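Local coordinates for suppressor protein STP22 of temperature-sensitive alpha-factor receptor and arginine permease (Saccharomyces cerevisiae, PDB 3R3Q) that serves as the Vps23 subunit of the endosomal sorting complex ESCRT-I, whose ubiquitin E2-like UEV domain probably takes part in its recruitment to endosomes by ESCRT-0, at residues V85-P90 / K96-S101. The protein carries 1 engineered substitution. Numbering follows the deposited sequence.
Sequences VIMWVP and KPPFIS
The β-hairpin formed by strands 82-88 and 99-102 of the UEV fold pairs I86 with S101 and W88 with F99 as antiparallel hydrogen-bonded pairs, with M87 and I100 as the non-hydrogen-bonded pair between them. I86 N reaches S101 O at 3.0 Å, and W88 N reaches F99 O at 2.8 Å; F99 N returns the bond to W88 O at 2.9 Å. At S101 a short polar side chain lets OG lie 3.5 Å from I86 CB and still reach the water to which W88 NE1 donates in the plane of the indole. On the same face, F99 turns its ring edge to W88 CB, CD2 lying 3.9 Å away. On the other face lie the apolar side chains of M87 and I100, with P98 beside M87. M87, with CG anti to the backbone N (chi1 166°), runs alongside both, then bends at chi3 to bring CE tightly against I100 CD1 (3.4 Å). An alanine here would lack CG, SD and CE, and would probably open a gap beside P98 CB and I100 CD1. Nearer the turn, P90, a proline with no N-H to give, rests CG against the P97 and K96 carbonyl oxygens (3.2 Å to P97 O). M87 and P98 pack against L143 of helix 143-152, while strand 61-72 bonds to the other edge of 82-88, and F54 of strand 47-55 meets the rings of W88 and F99.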
ATOM      1  N   VAL A  85      -6.810   0.931  -3.081  1.00  8.77           N
ATOM      2  CA  VAL A  85      -5.920  -0.036  -2.455  1.00  8.52           C
ATOM      3  C   VAL A  85      -5.991   0.049  -0.936  1.00  8.87           C
ATOM      4  O   VAL A  85      -6.442   1.045  -0.370  1.00  8.58           O
ATOM      5  CB  VAL A  85      -4.454   0.187  -2.876  1.00 10.46           C
ATOM      6  CG1 VAL A  85      -4.301   0.056  -4.399  1.00 12.81           C
ATOM      7  CG2 VAL A  85      -3.958   1.544  -2.380  1.00 11.81           C
ATOM      8  N   ILE A  86      -5.552  -1.026  -0.289  1.00  8.63           N
ATOM      9  CA  ILE A  86      -5.437  -1.076   1.159  1.00  8.11           C
ATOM     10  C   ILE A  86      -4.096  -1.700   1.517  1.00  9.88           C
ATOM     11  O   ILE A  86      -3.809  -2.827   1.104  1.00  9.99           O
ATOM     12  CB  ILE A  86      -6.543  -1.928   1.781  1.00  9.42           C
ATOM     13  CG1 ILE A  86      -7.914  -1.333   1.448  1.00 12.00           C
ATOM     14  CG2 ILE A  86      -6.342  -2.023   3.284  1.00 10.79           C
ATOM     15  CD1 ILE A  86      -9.094  -2.166   1.911  1.00 16.69           C
ATOM     16  N   MET A  87      -3.275  -0.955   2.258  1.00  7.73           N
ATOM     17  CA  MET A  87      -1.977  -1.424   2.740  1.00  7.21           C
ATOM     18  C   MET A  87      -2.087  -1.751   4.227  1.00  8.73           C
ATOM     19  O   MET A  87      -2.812  -1.076   4.967  1.00  9.29           O
ATOM     20  CB  MET A  87      -0.906  -0.330   2.533  1.00 10.64           C
ATOM     21  CG  MET A  87       0.442  -0.528   3.278  1.00 14.82           C
ATOM     22  SD  MET A  87       1.584   0.889   3.141  1.00 17.26           S
ATOM     23  CE  MET A  87       2.085   0.730   1.435  1.00 16.05           C
ATOM     24  N   TRP A  88      -1.361  -2.774   4.661  1.00  8.13           N
ATOM     25  CA  TRP A  88      -1.275  -3.110   6.068  1.00  7.53           C
ATOM     26  C   TRP A  88       0.185  -3.109   6.468  1.00  8.39           C
ATOM     27  O   TRP A  88       1.013  -3.709   5.786  1.00  9.29           O
ATOM     28  CB  TRP A  88      -1.816  -4.514   6.304  1.00  9.58           C
ATOM     29  CG  TRP A  88      -3.258  -4.677   5.989  1.00  9.56           C
ATOM     30  CD1 TRP A  88      -3.818  -4.886   4.751  1.00  9.71           C
ATOM     31  CD2 TRP A  88      -4.338  -4.687   6.925  1.00  9.10           C
ATOM     32  NE1 TRP A  88      -5.181  -5.017   4.872  1.00 11.38           N
ATOM     33  CE2 TRP A  88      -5.523  -4.897   6.194  1.00 10.76           C
ATOM     34  CE3 TRP A  88      -4.418  -4.537   8.317  1.00 10.68           C
ATOM     35  CZ2 TRP A  88      -6.775  -4.972   6.806  1.00 13.22           C
ATOM     36  CZ3 TRP A  88      -5.656  -4.619   8.921  1.00 11.55           C
ATOM     37  CH2 TRP A  88      -6.820  -4.830   8.167  1.00 13.42           C
ATOM     38  N   VAL A  89       0.507  -2.427   7.564  1.00  7.29           N
ATOM     39  CA  VAL A  89       1.890  -2.371   8.021  1.00  6.99           C
ATOM     40  C   VAL A  89       2.094  -3.426   9.121  1.00  6.81           C
ATOM     41  O   VAL A  89       1.496  -3.332  10.187  1.00  7.55           O
ATOM     42  CB  VAL A  89       2.248  -0.967   8.541  1.00  7.39           C
ATOM     43  CG1 VAL A  89       3.740  -0.878   8.830  1.00  8.73           C
ATOM     44  CG2 VAL A  89       1.848   0.092   7.515  1.00 10.17           C
ATOM     45  N   PRO A  90       2.922  -4.438   8.856  1.00  6.91           N
ATOM     46  CA  PRO A  90       3.107  -5.488   9.862  1.00  7.75           C
ATOM     47  C   PRO A  90       3.887  -4.998  11.089  1.00  7.30           C
ATOM     48  O   PRO A  90       4.687  -4.053  11.017  1.00  7.71           O
ATOM     49  CB  PRO A  90       3.915  -6.552   9.103  1.00  8.85           C
ATOM     50  CG  PRO A  90       4.730  -5.748   8.124  1.00 10.82           C
ATOM     51  CD  PRO A  90       3.771  -4.658   7.666  1.00  8.49           C
ATOM     52  N   LYS A  96       9.795  -6.723   8.027  1.00  9.99           N
ATOM     53  CA  LYS A  96       8.782  -7.260   7.136  1.00 11.41           C
ATOM     54  C   LYS A  96       8.136  -6.120   6.373  1.00 11.76           C
ATOM     55  O   LYS A  96       7.840  -5.077   6.951  1.00 11.13           O
ATOM     56  CB  LYS A  96       7.724  -8.002   7.943  1.00 12.14           C
ATOM     57  CG  LYS A  96       8.285  -9.202   8.695  1.00 17.09           C
ATOM     58  CD  LYS A  96       7.181 -10.097   9.235  1.00 27.67           C
ATOM     59  CE  LYS A  96       7.762 -11.314   9.936  1.00 37.88           C
ATOM     60  NZ  LYS A  96       6.697 -12.251  10.396  1.00 39.16           N
ATOM     61  N   PRO A  97       7.904  -6.312   5.074  1.00  8.71           N
ATOM     62  CA  PRO A  97       7.327  -5.252   4.247  1.00 10.51           C
ATOM     63  C   PRO A  97       5.815  -5.163   4.428  1.00  9.97           C
ATOM     64  O   PRO A  97       5.198  -6.099   4.958  1.00 10.65           O
ATOM     65  CB  PRO A  97       7.643  -5.725   2.826  1.00 12.26           C
ATOM     66  CG  PRO A  97       7.603  -7.197   2.931  1.00 13.95           C
ATOM     67  CD  PRO A  97       8.212  -7.517   4.278  1.00 13.47           C
ATOM     68  N   PRO A  98       5.210  -4.065   3.966  1.00 10.35           N
ATOM     69  CA  PRO A  98       3.752  -3.946   4.004  1.00 10.04           C
ATOM     70  C   PRO A  98       3.064  -4.989   3.126  1.00  9.97           C
ATOM     71  O   PRO A  98       3.642  -5.438   2.128  1.00 12.85           O
ATOM     72  CB  PRO A  98       3.506  -2.553   3.419  1.00 12.13           C
ATOM     73  CG  PRO A  98       4.684  -2.334   2.506  1.00 11.33           C
ATOM     74  CD  PRO A  98       5.833  -2.921   3.281  1.00 12.67           C
ATOM     75  N   PHE A  99       1.857  -5.376   3.530  1.00 10.36           N
ATOM     76  CA  PHE A  99       0.920  -6.120   2.688  1.00 11.48           C
ATOM     77  C   PHE A  99       0.149  -5.104   1.862  1.00 10.28           C
ATOM     78  O   PHE A  99      -0.267  -4.076   2.392  1.00 11.19           O
ATOM     79  CB  PHE A  99      -0.130  -6.851   3.527  1.00 14.26           C
ATOM     80  CG  PHE A  99       0.414  -7.867   4.488  1.00 15.48           C
ATOM     81  CD1 PHE A  99       0.764  -9.134   4.050  1.00 17.75           C
ATOM     82  CD2 PHE A  99       0.496  -7.582   5.837  1.00 17.80           C
ATOM     83  CE1 PHE A  99       1.229 -10.081   4.937  1.00 19.14           C
ATOM     84  CE2 PHE A  99       0.959  -8.529   6.738  1.00 19.07           C
ATOM     85  CZ  PHE A  99       1.327  -9.780   6.286  1.00 13.67           C
ATOM     86  N   ILE A 100      -0.066  -5.391   0.581  1.00 10.74           N
ATOM     87  CA  ILE A 100      -0.790  -4.492  -0.305  1.00 11.19           C
ATOM     88  C   ILE A 100      -1.912  -5.264  -0.978  1.00 10.95           C
ATOM     89  O   ILE A 100      -1.674  -6.333  -1.525  1.00 10.29           O
ATOM     90  CB  ILE A 100       0.128  -3.973  -1.418  1.00 21.26           C
ATOM     91  CG1 ILE A 100       1.389  -3.350  -0.824  1.00 25.78           C
ATOM     92  CG2 ILE A 100      -0.610  -2.971  -2.284  1.00 23.24           C
ATOM     93  CD1 ILE A 100       1.100  -2.136  -0.002  1.00 23.76           C
ATOM     94  N   SER A 101      -3.131  -4.734  -0.940  1.00  9.68           N
ATOM     95  CA  SER A 101      -4.250  -5.374  -1.607  1.00  9.83           C
ATOM     96  C   SER A 101      -5.018  -4.376  -2.451  1.00 10.21           C
ATOM     97  O   SER A 101      -4.943  -3.166  -2.238  1.00 10.29           O
ATOM     98  CB  SER A 101      -5.200  -5.991  -0.589  1.00 11.57           C
ATOM     99  OG  SER A 101      -5.831  -4.972   0.171  1.00 12.87           O
TER
HETATM  100  O   HOH W   1      -7.097  -5.676   2.741  1.00 12.87           O